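Local coordinates for glutamate racemase (Francisella tularensis subsp. tularensis, PDB 3OUT), which belongs to the Asp/Glu/hydantoin racemase family and holds D-glutamic acid in a pocket of an alpha/beta fold with two parallel sheets, at residues Ile98-Ala103 / Ala211-Leu215; Phe38-Arg43 / Phe57-Thr61; Ala103-Val108 / Ile205-Ala211. All coordinates share one frame; numbering follows the deposited sequence.

Interaction 1: residues Ile98-Ala103 / Ala211-Leu215; sequences IDVITA and ASKML
Asp99, whose backbone O lies 4.5 Å from Ala211 CB, carries a carboxylate that serves its own helix and takes no part in the contact with 211-215. Thr102 OG1 donates a bond of 2.6 Å to Asp99 OD1, on the syn side and moderately out of the carboxylate plane. Thr102 N comes instead from above that plane to reach OD2, 44° out of it, with its N-H aimed nearly straight at the oxygen. Asp99 is thus the N-cap of helix 100-106, and Thr102 is fixed through both its amide and its hydroxyl. The hydroxyl stands beside the backbone N (chi1 -60°), which turns CG2 to the methyl CE of Met214, modelled as selenomethionine. Strand 97-99 is the outermost strand on one side of the six-stranded parallel sheet and passes directly into the capped helix, a beta-alpha unit on which helix 208-221 is laid. That second helix also touches Ile74 and Ala72 of the neighbouring strand. Ile98 lies against the backbone of helix 208-221 with both branches: CG2 rests 3.6 Å from Ala211 O and 4.1 Å from Met214 CB, while CG1 lies over Leu215 CA. At the other end of the contact two small residues bring the helices close, with Ala103 CB 3.7 Å from Ala211 CB, and Val100 CG1 fills in beside the same Ala211 methyl. The chain of Met214, extended beyond CG, reaches over to helix 100-106 and puts SE 3.8 Å from Ala103 CA. The Val100 side chain lies about 6 Å from the bound D-glutamic acid.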
loop_
_atom_site.group_PDB
_atom_site.type_symbol
_atom_site.label_atom_id
_atom_site.label_comp_id
_atom_site.label_asym_id
_atom_site.label_seq_id
_atom_site.Cartn_x
_atom_site.Cartn_y
_atom_site.Cartn_z
ATOM N N ILE B 98 23.756 0.168 8.532
ATOM C CA ILE B 98 24.434 1.429 8.736
ATOM C C ILE B 98 23.403 2.508 8.440
ATOM O O ILE B 98 22.598 2.336 7.543
ATOM C CB ILE B 98 25.601 1.578 7.727
ATOM C CG1 ILE B 98 26.705 0.514 7.929
ATOM C CG2 ILE B 98 26.167 2.983 7.736
ATOM C CD1 ILE B 98 27.350 0.587 9.248
ATOM N N ASP B 99 23.413 3.617 9.155
ATOM C CA ASP B 99 22.400 4.692 8.911
ATOM C C ASP B 99 23.040 6.066 8.873
ATOM O O ASP B 99 24.078 6.303 9.502
ATOM C CB ASP B 99 21.269 4.667 9.926
ATOM C CG ASP B 99 21.687 5.163 11.263
ATOM O OD1 ASP B 99 22.321 4.387 12.025
ATOM O OD2 ASP B 99 21.450 6.352 11.534
ATOM N N VAL B 100 22.427 6.981 8.129
ATOM C CA VAL B 100 23.014 8.308 7.911
ATOM C C VAL B 100 23.011 9.198 9.147
ATOM O O VAL B 100 23.854 10.084 9.238
ATOM C CB VAL B 100 22.361 9.088 6.741
ATOM C CG1 VAL B 100 22.818 8.528 5.410
ATOM C CG2 VAL B 100 20.759 9.123 6.808
ATOM N N ILE B 101 22.103 8.998 10.108
ATOM C CA ILE B 101 22.123 9.803 11.316
ATOM C C ILE B 101 23.340 9.433 12.159
ATOM O O ILE B 101 24.027 10.325 12.659
ATOM C CB ILE B 101 20.804 9.723 12.102
ATOM C CG1 ILE B 101 19.668 10.326 11.267
ATOM C CG2 ILE B 101 20.916 10.426 13.465
ATOM C CD1 ILE B 101 18.333 10.384 11.978
ATOM N N THR B 102 23.619 8.135 12.290
ATOM C CA THR B 102 24.875 7.713 12.970
ATOM C C THR B 102 26.090 8.362 12.331
ATOM O O THR B 102 27.007 8.820 13.034
ATOM C CB THR B 102 24.992 6.163 12.981
ATOM O OG1 THR B 102 23.858 5.623 13.676
ATOM C CG2 THR B 102 26.287 5.697 13.635
ATOM N N ALA B 103 26.116 8.409 11.020
ATOM C CA ALA B 103 27.192 9.081 10.285
ATOM C C ALA B 103 27.282 10.568 10.617
ATOM O O ALA B 103 28.360 11.092 10.899
ATOM C CB ALA B 103 27.011 8.877 8.771
ATOM N N ALA B 211 28.643 7.925 5.856
ATOM C CA ALA B 211 27.862 6.684 5.954
ATOM C C ALA B 211 28.405 5.603 5.028
ATOM O O ALA B 211 28.562 4.430 5.403
ATOM C CB ALA B 211 26.303 6.969 5.669
ATOM N N SER B 212 28.723 5.991 3.793
ATOM C CA SER B 212 29.323 5.038 2.855
ATOM C C SER B 212 30.661 4.487 3.357
ATOM O O SER B 212 30.920 3.296 3.243
ATOM C CB SER B 212 29.462 5.683 1.486
ATOM O OG SER B 212 28.196 6.163 1.039
ATOM N N LYS B 213 31.498 5.361 3.909
ATOM C CA LYS B 213 32.776 4.929 4.520
ATOM C C LYS B 213 32.607 3.977 5.685
ATOM O O LYS B 213 33.410 3.053 5.828
ATOM C CB LYS B 213 33.592 6.137 4.928
ATOM C CG LYS B 213 34.022 6.920 3.713
ATOM C CD LYS B 213 35.107 7.897 3.993
ATOM C CE LYS B 213 34.777 8.914 5.002
ATOM N NZ LYS B 213 35.957 9.841 5.192
HETATM N N MSE B 214 31.566 4.192 6.496
HETATM C CA MSE B 214 31.251 3.278 7.588
HETATM C C MSE B 214 30.938 1.887 7.036
HETATM O O MSE B 214 31.350 0.881 7.605
HETATM C CB MSE B 214 30.118 3.825 8.487
HETATM C CG MSE B 214 30.560 5.004 9.312
HETATM SE SE MSE B 214 29.031 5.702 10.275
HETATM C CE MSE B 214 29.990 6.390 11.845
ATOM N N LEU B 215 30.177 1.829 5.944
ATOM C CA LEU B 215 29.879 0.559 5.321
ATOM C C LEU B 215 31.165 -0.075 4.747
ATOM O O LEU B 215 31.408 -1.227 4.986
ATOM C CB LEU B 215 28.818 0.721 4.237
ATOM C CG LEU B 215 28.472 -0.577 3.485
ATOM C CD1 LEU B 215 28.143 -1.711 4.445
ATOM C CD2 LEU B 215 27.313 -0.342 2.555
#

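Interaction 2: residues Phe38-Arg43 / Phe57-Thr61; sequences FGDIAR and FAAQT
Gln60 OE1 is gripped end-on by both terminal nitrogens of Arg43, with NH1 and NH2 each 2.8 Å from the amide oxygen. The oxygen sits near the guanidinium plane; seen from the amide, NH1 arrives in the carbonyl plane on a lone pair, whereas NH2 is tilted 33° from it. The pair ties the loop after strand 35-39 to helix 51-67, which leads on to strand 72-75 in a beta-alpha-beta crossover of the six-stranded parallel sheet. On the adjacent edge Arg43 holds Asp40 side-on, NE and NH2 converging on OD2 in a salt bridge, with Arg43 NE 2.8 Å from Asp40 OD2 on its syn lone pair. OD2 also bonds to the hydroxyl of Tyr46, a residue of the D-glutamic acid pocket, and OD1 bonds to Thr239. With a carboxylate and an amide oxygen near its plane, the guanidinium is fixed in rotation and lies flat on the Phe57 ring, the planes 14° apart. Arg43 CZ stands 3.8 Å from the centroid of the Phe57 ring, a cation-pi contact. The bend at CG-CD (chi3 -65°) brings NE and the guanidinium over the ring; CD, over the same face, adds a CH-pi contact. The carboxylate of Asp40 stands almost perpendicular to that ring, and the ring of Tyr46 meets the Phe57 ring too. A second subunit adjoins this cluster: Ala42 of that neighbouring subunit packs on Phe57, and Ala42 O here accepts a hydrogen bond from Lys49 NZ of the neighbouring subunit. On strand 35-39, the Phe38 ring is approached obliquely by the Thr61 methyl CG2, 3.5 Å from Phe38 CD2.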
loop_
_atom_site.group_PDB
_atom_site.type_symbol
_atom_site.label_atom_id
_atom_site.label_comp_id
_atom_site.label_asym_id
_atom_site.label_seq_id
_atom_site.Cartn_x
_atom_site.Cartn_y
_atom_site.Cartn_z
ATOM N N PHE B 38 16.699 0.727 -3.392
ATOM C CA PHE B 38 15.235 0.700 -3.266
ATOM C C PHE B 38 14.701 2.069 -3.000
ATOM O O PHE B 38 15.090 2.708 -2.011
ATOM C CB PHE B 38 14.747 -0.237 -2.160
ATOM C CG PHE B 38 13.275 -0.592 -2.287
ATOM C CD1 PHE B 38 12.907 -1.787 -2.869
ATOM C CD2 PHE B 38 12.294 0.309 -1.923
ATOM C CE1 PHE B 38 11.567 -2.088 -3.078
ATOM C CE2 PHE B 38 10.953 0.009 -2.105
ATOM C CZ PHE B 38 10.606 -1.207 -2.695
ATOM N N GLY B 39 13.773 2.516 -3.823
ATOM C CA GLY B 39 13.078 3.765 -3.542
ATOM C C GLY B 39 11.581 3.553 -3.621
ATOM O O GLY B 39 11.063 3.064 -4.643
ATOM N N ASP B 40 10.879 3.930 -2.556
ATOM C CA ASP B 40 9.413 3.844 -2.475
ATOM C C ASP B 40 8.785 5.079 -3.112
ATOM O O ASP B 40 8.042 5.839 -2.474
ATOM C CB ASP B 40 8.982 3.690 -1.015
ATOM C CG ASP B 40 7.531 3.370 -0.839
ATOM O OD1 ASP B 40 6.833 2.993 -1.815
ATOM O OD2 ASP B 40 7.071 3.507 0.335
ATOM N N ILE B 41 9.068 5.256 -4.390
ATOM C CA ILE B 41 8.619 6.433 -5.174
ATOM C C ILE B 41 7.081 6.626 -5.165
ATOM O O ILE B 41 6.591 7.749 -5.262
ATOM C CB ILE B 41 9.200 6.407 -6.622
ATOM C CG1 ILE B 41 10.709 6.110 -6.646
ATOM C CG2 ILE B 41 8.961 7.751 -7.324
ATOM C CD1 ILE B 41 11.587 6.993 -5.699
ATOM N N ALA B 42 6.322 5.538 -5.044
ATOM C CA ALA B 42 4.858 5.620 -5.006
ATOM C C ALA B 42 4.332 6.409 -3.814
ATOM O O ALA B 42 3.259 6.992 -3.901
ATOM C CB ALA B 42 4.243 4.219 -5.014
ATOM N N ARG B 43 5.067 6.425 -2.695
ATOM C CA ARG B 43 4.519 6.973 -1.432
ATOM C C ARG B 43 5.342 8.096 -0.820
ATOM O O ARG B 43 4.986 8.599 0.255
ATOM C CB ARG B 43 4.288 5.809 -0.436
ATOM C CG ARG B 43 3.502 4.693 -1.023
ATOM C CD ARG B 43 3.147 3.585 -0.018
ATOM N NE ARG B 43 4.322 2.869 0.484
ATOM C CZ ARG B 43 4.306 1.689 1.060
ATOM N NH1 ARG B 43 3.153 1.047 1.296
ATOM N NH2 ARG B 43 5.471 1.179 1.484
ATOM N N PHE B 57 5.820 1.547 6.416
ATOM C CA PHE B 57 6.431 1.543 5.094
ATOM C C PHE B 57 7.824 0.941 5.153
ATOM O O PHE B 57 8.215 0.076 4.310
ATOM C CB PHE B 57 6.544 2.977 4.574
ATOM C CG PHE B 57 5.259 3.619 4.170
ATOM C CD1 PHE B 57 4.068 2.941 4.106
ATOM C CD2 PHE B 57 5.301 4.978 3.837
ATOM C CE1 PHE B 57 2.923 3.601 3.694
ATOM C CE2 PHE B 57 4.176 5.638 3.433
ATOM C CZ PHE B 57 3.002 4.932 3.362
ATOM N N ALA B 58 8.605 1.329 6.170
ATOM C CA ALA B 58 10.001 0.842 6.282
ATOM C C ALA B 58 10.065 -0.656 6.534
ATOM O O ALA B 58 10.973 -1.313 6.012
ATOM C CB ALA B 58 10.747 1.564 7.422
ATOM N N ALA B 59 9.101 -1.206 7.281
ATOM C CA ALA B 59 9.095 -2.663 7.495
ATOM C C ALA B 59 8.924 -3.400 6.157
ATOM O O ALA B 59 9.561 -4.402 5.921
ATOM C CB ALA B 59 8.047 -3.089 8.528
ATOM N N GLN B 60 8.115 -2.865 5.245
ATOM C CA GLN B 60 7.903 -3.501 3.971
ATOM C C GLN B 60 9.183 -3.502 3.125
ATOM O O GLN B 60 9.567 -4.543 2.588
ATOM C CB GLN B 60 6.781 -2.787 3.202
ATOM C CG GLN B 60 5.396 -2.838 3.888
ATOM C CD GLN B 60 4.381 -2.215 2.998
ATOM O OE1 GLN B 60 4.368 -1.012 2.834
ATOM N NE2 GLN B 60 3.531 -3.043 2.363
ATOM N N THR B 61 9.850 -2.345 3.020
ATOM C CA THR B 61 11.091 -2.224 2.232
ATOM C C THR B 61 12.158 -3.135 2.844
ATOM O O THR B 61 12.884 -3.785 2.131
ATOM C CB THR B 61 11.587 -0.792 2.160
ATOM O OG1 THR B 61 10.590 -0.022 1.470
ATOM C CG2 THR B 61 12.923 -0.695 1.398
#

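Interaction 3: residues Ala103-Val108 / Ile205-Ala211; sequences AGVSLV and IDPSLQA
Leu107 overlaps Ile205 and Gln210 together: its CD1 methyl sits 3.7 Å from Ile205 CG2 and 3.9 Å from Gln210 CB, and its CD2 lies alongside the Gln210 amide carbon. The leucine and glutamine side chains run antiparallel alongside each other, and the apolar part of Gln210 is covered while its amide carries on to Ser106. There Gln210 NE2 donates a bond of 2.9 Å to Ser106 OG, fairly straight at 158° and close to the amide plane. The bend in the glutamine chain at chi2 (68°) brings the amide round to that hydroxyl. Ser106 OG in turn donates to Ala103 O one turn back, a bond of 2.7 Å, which anchors the acceptor on its own helix. The contact joins helix 100-106 and the residues that follow it to the beta-alpha junction where strand 203-205, outermost in the four-stranded parallel sheet, gives way to helix 208-221. Asp206, before the turn that leads into that helix, gives it a capping bond, its OD1 taking both Ser208 N and Ser208 OG from one face of the carboxylate. At the turn between, Pro207 CB presses against the backbone of Gly104, 3.5 Å from Gly104 N, and the Pro207 carbonyl O lies 3.6 Å from Ala103 CB. Toward the sheet, Val108 CG1 meets Ile205 CG1 at 3.9 Å, next to Ile183 and Ala181 of the adjacent strand.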
loop_
_atom_site.group_PDB
_atom_site.type_symbol
_atom_site.label_atom_id
_atom_site.label_comp_id
_atom_site.label_asym_id
_atom_site.label_seq_id
_atom_site.Cartn_x
_atom_site.Cartn_y
_atom_site.Cartn_z
ATOM N N ALA B 103 26.116 8.409 11.020
ATOM C CA ALA B 103 27.192 9.081 10.285
ATOM C C ALA B 103 27.282 10.568 10.617
ATOM O O ALA B 103 28.360 11.092 10.899
ATOM C CB ALA B 103 27.011 8.877 8.771
ATOM N N GLY B 104 26.145 11.270 10.576
ATOM C CA GLY B 104 26.139 12.693 10.926
ATOM C C GLY B 104 26.645 12.961 12.330
ATOM O O GLY B 104 27.406 13.914 12.551
ATOM N N VAL B 105 26.177 12.160 13.273
ATOM C CA VAL B 105 26.531 12.357 14.680
ATOM C C VAL B 105 28.041 12.230 14.817
ATOM O O VAL B 105 28.687 13.013 15.545
ATOM C CB VAL B 105 25.802 11.345 15.570
ATOM C CG1 VAL B 105 26.373 11.363 17.037
ATOM C CG2 VAL B 105 24.308 11.670 15.541
ATOM N N SER B 106 28.604 11.240 14.110
ATOM C CA SER B 106 30.045 10.977 14.186
ATOM C C SER B 106 30.885 12.195 13.719
ATOM O O SER B 106 32.057 12.312 14.057
ATOM C CB SER B 106 30.420 9.709 13.403
ATOM O OG SER B 106 30.522 9.949 12.008
ATOM N N LEU B 107 30.298 13.072 12.936
ATOM C CA LEU B 107 31.002 14.243 12.424
ATOM C C LEU B 107 30.902 15.500 13.264
ATOM O O LEU B 107 31.574 16.484 12.935
ATOM C CB LEU B 107 30.514 14.516 10.980
ATOM C CG LEU B 107 30.827 13.412 9.950
ATOM C CD1 LEU B 107 30.081 13.677 8.638
ATOM C CD2 LEU B 107 32.303 13.330 9.633
ATOM N N VAL B 108 30.139 15.496 14.358
ATOM C CA VAL B 108 29.881 16.687 15.169
ATOM C C VAL B 108 30.073 16.466 16.672
ATOM O O VAL B 108 29.844 17.397 17.457
ATOM C CB VAL B 108 28.471 17.263 14.934
ATOM C CG1 VAL B 108 28.259 17.604 13.453
ATOM C CG2 VAL B 108 27.360 16.305 15.430
ATOM N N ILE B 205 27.638 20.131 7.265
ATOM C CA ILE B 205 27.954 18.733 7.408
ATOM C C ILE B 205 27.007 17.899 6.537
ATOM O O ILE B 205 25.790 17.914 6.736
ATOM C CB ILE B 205 27.791 18.267 8.874
ATOM C CG1 ILE B 205 28.640 19.093 9.842
ATOM C CG2 ILE B 205 28.029 16.733 9.036
ATOM C CD1 ILE B 205 30.081 19.008 9.593
ATOM N N ASP B 206 27.585 17.153 5.595
ATOM C CA ASP B 206 26.806 16.271 4.726
ATOM C C ASP B 206 27.241 14.863 5.067
ATOM O O ASP B 206 28.352 14.483 4.712
ATOM C CB ASP B 206 27.112 16.582 3.257
ATOM C CG ASP B 206 26.493 15.584 2.291
ATOM O OD1 ASP B 206 25.829 14.623 2.756
ATOM O OD2 ASP B 206 26.598 15.826 1.043
ATOM N N PRO B 207 26.371 14.082 5.707
ATOM C CA PRO B 207 26.799 12.788 6.230
ATOM C C PRO B 207 26.806 11.635 5.230
ATOM O O PRO B 207 27.164 10.532 5.608
ATOM C CB PRO B 207 25.769 12.525 7.303
ATOM C CG PRO B 207 24.549 13.103 6.782
ATOM C CD PRO B 207 25.001 14.399 6.140
ATOM N N SER B 208 26.388 11.836 3.979
ATOM C CA SER B 208 26.311 10.685 3.043
ATOM C C SER B 208 27.587 9.931 2.792
ATOM O O SER B 208 27.586 8.699 2.792
ATOM C CB SER B 208 25.696 11.082 1.700
ATOM O OG SER B 208 26.364 12.175 1.142
ATOM N N LEU B 209 28.687 10.634 2.523
ATOM C CA LEU B 209 29.937 9.935 2.255
ATOM C C LEU B 209 30.446 9.201 3.498
ATOM O O LEU B 209 30.919 8.082 3.394
ATOM C CB LEU B 209 31.005 10.892 1.707
ATOM C CG LEU B 209 32.320 10.224 1.307
ATOM C CD1 LEU B 209 32.179 9.134 0.211
ATOM C CD2 LEU B 209 33.284 11.365 0.892
ATOM N N GLN B 210 30.335 9.841 4.654
ATOM C CA GLN B 210 30.715 9.220 5.939
ATOM C C GLN B 210 29.953 7.917 6.138
ATOM O O GLN B 210 30.556 6.899 6.522
ATOM C CB GLN B 210 30.465 10.172 7.086
ATOM C CG GLN B 210 30.769 9.627 8.499
ATOM C CD GLN B 210 32.263 9.384 8.795
ATOM O OE1 GLN B 210 33.108 9.379 7.911
ATOM N NE2 GLN B 210 32.576 9.190 10.063
ATOM N N ALA B 211 28.643 7.925 5.856
ATOM C CA ALA B 211 27.862 6.684 5.954
ATOM C C ALA B 211 28.405 5.603 5.028
ATOM O O ALA B 211 28.562 4.430 5.403
ATOM C CB ALA B 211 26.303 6.969 5.669
#

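Overall arrangement
Interaction 2 comes first along the chain and is complete before the other two begin; interaction 3 then falls within the span that interaction 1 bridges. Interactions 1 and 3 are one continuous interface, their centres about 7 Å apart, sharing Ala103 and Ala211 and both built from helices 100-106 and 208-221. Interaction 1 reaches the edge of the six-stranded sheet and interaction 3 the edge of the four-stranded one, so this helix pair spans the two sheets. Interaction 2 touches the six-stranded sheet elsewhere, beside a second subunit, its centre about 20 Å from that of interaction 1 and 23 Å from that of interaction 3, across the chain's centre from the latter. Each contact has a side chain within about 8 Å of the bound D-glutamic acid.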